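Local coordinates for alcohol oxidase (Myceliophthora thermophila, PDB 6F74), which probably works as an FAD-dependent oxidase of the vanillyl-alcohol oxidase (VAO) type, using its bound flavin to oxidise a substrate at the expense of molecular oxygen, at residues K186-A191 and T274-E279; T195-T200 and Q259-Q264. One frame throughout, in Å; residues are numbered along the deposited sequence.

Interaction 1. Residues K186-A191 and T274-E279; sequences KKYTSA and TANHCE
Ser190 and Asn276 bring a loop and the segment 274-279 together, and they illustrate how a buried polar contact can depend on an acid supplied by a third piece of chain. Ser190 OG stands 3.3 Å from Asn276 ND2; with chi1 at 164° OG lies anti to the backbone N, which brings it beside the Asn276 amide. The phenol oxygen of Tyr188, Tyr188 OH, stops 4.3 Å from the same Asn276 ND2.

Much of the direct hydrogen bonding converges on Glu262 of strand 260-266. Its OE1 is bonded by Tyr188 OH, Ser190 OG and Asn276 ND2, and its OE2 by Ala191 N. Four bonds thus grip a buried carboxylate, which probably helps to keep it ionised; Asn276 ND2 also bonds to Asn192 OD1, and Ser190 OG to Asn192 N.

One water extends the polar link. It donates to Tyr188 OH at 3.2 Å and also bonds to His277 ND1, at 2.8 Å, so the phenol is tied to His277 of the facing segment.

Packing beyond the polar cluster is slight: the methyl of Ala191, CB, lies 4.4 Å from the hydroxyl Thr274 OG1, which is bonded to Gln264 NE2.

Bonds within each segment fix the shapes. Thr189 OG1 donates to Lys187 O in the loop. On the other side Cys278 N donates to Asn276 OD1 at 3.0 Å, from well above the plane of the amide, while Asn276 N bonds to Glu279 O. The Asn276 amide therefore works at both ends, its nitrogen on the cluster and its oxygen on the turn.

A disulfide between Cys278 and Cys194 ties the turn covalently to the loop between strands 179-185 and 203-208. Together these features describe an Asx turn at Asn276, in the segment that carries strand 272-276 of the FAD-binding domain.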
loop_
_atom_site.group_PDB
_atom_site.type_symbol
_atom_site.label_atom_id
_atom_site.label_comp_id
_atom_site.label_asym_id
_atom_site.label_seq_id
_atom_site.Cartn_x
_atom_site.Cartn_y
_atom_site.Cartn_z
ATOM N N LYS A 186 -11.457 -1.624 -26.237
ATOM C CA LYS A 186 -10.380 -1.856 -27.220
ATOM C C LYS A 186 -9.594 -0.568 -27.484
ATOM O O LYS A 186 -8.371 -0.584 -27.650
ATOM C CB LYS A 186 -10.921 -2.437 -28.533
ATOM C CG LYS A 186 -9.824 -2.770 -29.540
ATOM C CD LYS A 186 -10.368 -3.366 -30.846
ATOM C CE LYS A 186 -10.429 -2.324 -31.962
ATOM N NZ LYS A 186 -11.065 -2.733 -33.265
ATOM N N LYS A 187 -10.314 0.548 -27.502
ATOM C CA LYS A 187 -9.719 1.878 -27.659
ATOM C C LYS A 187 -10.306 2.746 -26.550
ATOM O O LYS A 187 -11.519 2.802 -26.377
ATOM C CB LYS A 187 -10.041 2.432 -29.051
ATOM C CG LYS A 187 -9.496 1.657 -30.269
ATOM C CD LYS A 187 -10.184 2.217 -31.527
ATOM C CE LYS A 187 -9.712 1.597 -32.830
ATOM N NZ LYS A 187 -8.236 1.547 -32.981
ATOM N N TYR A 188 -9.439 3.355 -25.747
ATOM C CA TYR A 188 -9.904 4.249 -24.676
ATOM C C TYR A 188 -10.931 5.264 -25.177
ATOM O O TYR A 188 -10.663 5.999 -26.120
ATOM C CB TYR A 188 -8.706 4.990 -24.101
ATOM C CG TYR A 188 -8.989 6.166 -23.195
ATOM C CD1 TYR A 188 -9.878 6.080 -22.131
ATOM C CD2 TYR A 188 -8.314 7.368 -23.390
ATOM C CE1 TYR A 188 -10.104 7.165 -21.294
ATOM C CE2 TYR A 188 -8.525 8.456 -22.563
ATOM C CZ TYR A 188 -9.407 8.360 -21.529
ATOM O OH TYR A 188 -9.597 9.472 -20.738
ATOM N N THR A 189 -12.075 5.304 -24.488
ATOM C CA THR A 189 -13.192 6.205 -24.783
ATOM C C THR A 189 -13.502 6.971 -23.502
ATOM O O THR A 189 -13.910 6.398 -22.506
ATOM C CB THR A 189 -14.434 5.428 -25.254
ATOM O OG1 THR A 189 -14.060 4.604 -26.343
ATOM C CG2 THR A 189 -15.562 6.381 -25.708
ATOM N N SER A 190 -13.268 8.281 -23.554
ATOM C CA SER A 190 -13.352 9.153 -22.400
ATOM C C SER A 190 -14.787 9.642 -22.221
ATOM O O SER A 190 -15.476 9.954 -23.197
ATOM C CB SER A 190 -12.400 10.343 -22.557
ATOM O OG SER A 190 -12.717 11.379 -21.630
ATOM N N ALA A 191 -15.189 9.767 -20.955
ATOM C CA ALA A 191 -16.471 10.330 -20.573
ATOM C C ALA A 191 -16.716 11.744 -21.090
ATOM O O ALA A 191 -17.870 12.114 -21.305
ATOM C CB ALA A 191 -16.623 10.291 -19.052
ATOM N N THR A 274 -15.991 14.817 -13.492
ATOM C CA THR A 274 -14.933 14.137 -14.228
ATOM C C THR A 274 -13.608 14.807 -13.910
ATOM O O THR A 274 -13.521 16.048 -13.847
ATOM C CB THR A 274 -15.215 14.174 -15.751
ATOM O OG1 THR A 274 -16.422 13.438 -15.988
ATOM C CG2 THR A 274 -14.109 13.533 -16.553
ATOM N N ALA A 275 -12.589 13.987 -13.669
ATOM C CA ALA A 275 -11.226 14.469 -13.496
ATOM C C ALA A 275 -10.339 13.782 -14.529
ATOM O O ALA A 275 -10.155 12.556 -14.483
ATOM C CB ALA A 275 -10.711 14.184 -12.095
ATOM N N ASN A 276 -9.818 14.575 -15.461
ATOM C CA ASN A 276 -8.866 14.079 -16.444
ATOM C C ASN A 276 -8.031 15.244 -17.012
ATOM O O ASN A 276 -8.037 16.356 -16.449
ATOM C CB ASN A 276 -9.561 13.172 -17.502
ATOM C CG ASN A 276 -10.466 13.906 -18.469
ATOM O OD1 ASN A 276 -10.498 15.129 -18.524
ATOM N ND2 ASN A 276 -11.221 13.135 -19.254
ATOM N N HIS A 277 -7.362 15.004 -18.132
ATOM C CA HIS A 277 -6.449 15.977 -18.718
ATOM C C HIS A 277 -7.179 17.247 -19.161
ATOM O O HIS A 277 -6.583 18.330 -19.172
ATOM C CB HIS A 277 -5.666 15.353 -19.900
ATOM C CG HIS A 277 -4.934 14.093 -19.542
ATOM N ND1 HIS A 277 -5.572 12.884 -19.336
ATOM C CD2 HIS A 277 -3.618 13.859 -19.336
ATOM C CE1 HIS A 277 -4.682 11.965 -19.000
ATOM N NE2 HIS A 277 -3.487 12.529 -18.998
ATOM N N CYS A 278 -8.469 17.114 -19.488
ATOM C CA CYS A 278 -9.292 18.204 -19.994
ATOM C C CYS A 278 -10.168 18.860 -18.954
ATOM O O CYS A 278 -10.714 19.929 -19.206
ATOM C CB CYS A 278 -10.211 17.674 -21.106
ATOM S SG CYS A 278 -9.318 17.104 -22.556
ATOM N N GLU A 279 -10.356 18.226 -17.801
ATOM C CA GLU A 279 -11.366 18.704 -16.848
ATOM C C GLU A 279 -10.915 18.469 -15.416
ATOM O O GLU A 279 -10.462 17.395 -15.056
ATOM C CB GLU A 279 -12.701 18.044 -17.151
ATOM C CG GLU A 279 -13.882 18.727 -16.486
ATOM C CD GLU A 279 -15.232 18.117 -16.903
ATOM O OE1 GLU A 279 -15.265 17.325 -17.890
ATOM O OE2 GLU A 279 -16.247 18.339 -16.198
HETATM O O HOH W 1 -7.806 12.098 -20.831
#

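Interaction 2. Residues T195-T200 and Q259-Q264; sequences TKSGWT and QVLEAQ
An ST turn at Ser197 and the indole of Trp199 close over Leu261, which sits where strand 260-266 carries a classic beta bulge. At the bulge Leu261 and Glu262 both make backbone hydrogen bonds with His301 of the neighbouring antiparallel strand 296-306. Leu261 has the near-helical backbone angles (phi -92°, psi -36°) expected of the first bulge residue. One consequence illustrates what such an irregularity can do: the side chains of Leu261 and Glu262 start off on the same side of the sheet, the one offering methyl groups to this loop and the other a carboxylate.

Bonds within the loop set its shape. A type I turn from Thr195 to Gly198 is closed by Gly198 N bonding to Thr195 O at 3.0 Å. Ser197 OG, lying between its own backbone N and carbonyl carbon, then accepts from Trp199 N at 3.0 Å with an N-H...O angle of 156°. With its hydroxyl engaged on the loop, Ser197 meets the leucine through carbon, its CB 4.1 Å from Leu261 CD2.

Trp199 makes the broader apolar contact. Its side chain and that of Leu261 cross at about a right angle, and the indole is further held by NE1 bonding to Ser202 O and by its meeting with the His305 ring. Tyr188 also packs on Leu261. The two methyls of the leucine divide the work: CD2 lies against the methylene that carries the indole, 3.9 Å from Trp199 CB, while CD1 approaches the pyrrole part obliquely, reaching 3.8 Å from Trp199 CD1.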
loop_
_atom_site.group_PDB
_atom_site.type_symbol
_atom_site.label_atom_id
_atom_site.label_comp_id
_atom_site.label_asym_id
_atom_site.label_seq_id
_atom_site.Cartn_x
_atom_site.Cartn_y
_atom_site.Cartn_z
ATOM N N THR A 195 -8.863 14.171 -25.502
ATOM C CA THR A 195 -7.808 13.641 -26.367
ATOM C C THR A 195 -6.404 13.954 -25.861
ATOM O O THR A 195 -5.386 13.406 -26.373
ATOM C CB THR A 195 -7.985 14.162 -27.800
ATOM O OG1 THR A 195 -8.410 15.540 -27.780
ATOM C CG2 THR A 195 -9.059 13.341 -28.533
ATOM N N LYS A 196 -6.337 14.776 -24.815
ATOM C CA LYS A 196 -5.062 15.294 -24.329
ATOM C C LYS A 196 -4.203 14.284 -23.567
ATOM O O LYS A 196 -3.028 14.580 -23.326
ATOM C CB LYS A 196 -5.328 16.505 -23.414
ATOM C CG LYS A 196 -5.758 17.752 -24.120
ATOM C CD LYS A 196 -6.765 17.663 -25.247
ATOM C CE LYS A 196 -7.345 19.043 -25.441
ATOM N NZ LYS A 196 -8.371 19.029 -26.525
ATOM N N SER A 197 -4.738 13.115 -23.213
ATOM C CA SER A 197 -3.870 12.032 -22.741
ATOM C C SER A 197 -2.888 11.563 -23.782
ATOM O O SER A 197 -1.819 11.026 -23.424
ATOM C CB SER A 197 -4.690 10.817 -22.305
ATOM O OG SER A 197 -5.268 10.177 -23.432
ATOM N N GLY A 198 -3.277 11.678 -25.061
ATOM C CA GLY A 198 -2.469 11.176 -26.164
ATOM C C GLY A 198 -2.547 9.654 -26.286
ATOM O O GLY A 198 -1.783 9.056 -27.052
ATOM N N TRP A 199 -3.472 9.027 -25.542
ATOM C CA TRP A 199 -3.525 7.577 -25.430
ATOM C C TRP A 199 -4.614 7.053 -26.348
ATOM O O TRP A 199 -5.794 7.328 -26.117
ATOM C CB TRP A 199 -3.812 7.153 -23.987
ATOM C CG TRP A 199 -3.867 5.650 -23.796
ATOM C CD1 TRP A 199 -4.982 4.887 -23.570
ATOM C CD2 TRP A 199 -2.758 4.747 -23.809
ATOM N NE1 TRP A 199 -4.638 3.562 -23.451
ATOM C CE2 TRP A 199 -3.279 3.446 -23.592
ATOM C CE3 TRP A 199 -1.377 4.907 -23.998
ATOM C CZ2 TRP A 199 -2.465 2.313 -23.546
ATOM C CZ3 TRP A 199 -0.561 3.770 -23.959
ATOM C CH2 TRP A 199 -1.123 2.492 -23.765
ATOM N N THR A 200 -4.215 6.286 -27.371
ATOM C CA THR A 200 -5.200 5.675 -28.276
ATOM C C THR A 200 -5.121 4.141 -28.194
ATOM O O THR A 200 -5.607 3.427 -29.093
ATOM C CB THR A 200 -4.994 6.160 -29.712
ATOM O OG1 THR A 200 -3.614 5.930 -30.050
ATOM C CG2 THR A 200 -5.435 7.664 -29.883
ATOM N N GLN A 259 -1.128 5.066 -14.788
ATOM C CA GLN A 259 -2.102 4.322 -15.584
ATOM C C GLN A 259 -3.451 5.016 -15.650
ATOM O O GLN A 259 -4.216 4.786 -16.576
ATOM C CB GLN A 259 -2.272 2.898 -15.046
ATOM C CG GLN A 259 -0.976 2.092 -14.945
ATOM C CD GLN A 259 -0.204 1.994 -16.229
ATOM O OE1 GLN A 259 -0.763 2.000 -17.304
ATOM N NE2 GLN A 259 1.101 1.830 -16.107
ATOM N N VAL A 260 -3.727 5.893 -14.693
ATOM C CA VAL A 260 -5.048 6.498 -14.564
ATOM C C VAL A 260 -5.245 7.538 -15.666
ATOM O O VAL A 260 -4.525 8.523 -15.740
ATOM C CB VAL A 260 -5.259 7.144 -13.175
ATOM C CG1 VAL A 260 -6.681 7.691 -13.035
ATOM C CG2 VAL A 260 -4.995 6.146 -12.058
ATOM N N LEU A 261 -6.246 7.299 -16.507
ATOM C CA LEU A 261 -6.585 8.185 -17.625
ATOM C C LEU A 261 -7.624 9.231 -17.260
ATOM O O LEU A 261 -7.589 10.359 -17.773
ATOM C CB LEU A 261 -7.122 7.353 -18.772
ATOM C CG LEU A 261 -6.080 6.451 -19.431
ATOM C CD1 LEU A 261 -6.771 5.355 -20.230
ATOM C CD2 LEU A 261 -5.112 7.300 -20.285
ATOM N N GLU A 262 -8.571 8.826 -16.416
ATOM C CA GLU A 262 -9.594 9.696 -15.868
ATOM C C GLU A 262 -10.284 9.031 -14.699
ATOM O O GLU A 262 -10.068 7.831 -14.439
ATOM C CB GLU A 262 -10.637 10.077 -16.940
ATOM C CG GLU A 262 -11.474 8.977 -17.528
ATOM C CD GLU A 262 -12.338 9.486 -18.668
ATOM O OE1 GLU A 262 -11.793 10.099 -19.597
ATOM O OE2 GLU A 262 -13.583 9.315 -18.619
ATOM N N ALA A 263 -11.102 9.818 -13.994
ATOM C CA ALA A 263 -11.882 9.327 -12.866
ATOM C C ALA A 263 -13.225 10.069 -12.786
ATOM O O ALA A 263 -13.342 11.201 -13.238
ATOM C CB ALA A 263 -11.097 9.506 -11.565
ATOM N N GLN A 264 -14.211 9.414 -12.187
ATOM C CA GLN A 264 -15.403 10.073 -11.701
ATOM C C GLN A 264 -15.225 10.143 -10.194
ATOM O O GLN A 264 -14.834 9.160 -9.568
ATOM C CB GLN A 264 -16.652 9.275 -12.044
ATOM C CG GLN A 264 -16.995 9.172 -13.535
ATOM C CD GLN A 264 -17.310 10.505 -14.138
ATOM O OE1 GLN A 264 -18.156 11.237 -13.647
ATOM N NE2 GLN A 264 -16.630 10.838 -15.213
#

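In the fold
Interactions 1 and 2 lie side by side, their centres about 5 Å apart, on the same side of the chain's centre. Along the chain, 186-191 comes first, then 195-200, 259-264 and 274-279, so interaction 2 is nested inside the loop that interaction 1 closes. The first two segments belong to one long loop between strands 179-185 and 203-208; the others lie largely or partly on the consecutive antiparallel strands 260-266 and 272-276 of one sheet. The contacts also touch directly, with His277 CE1 3.5 Å from Ser197 CB. A single loop is thus fixed at two points; the side chain of FAD-binding Val297 is about 11 Å from that of Thr274 and about 12 Å from that of Leu261.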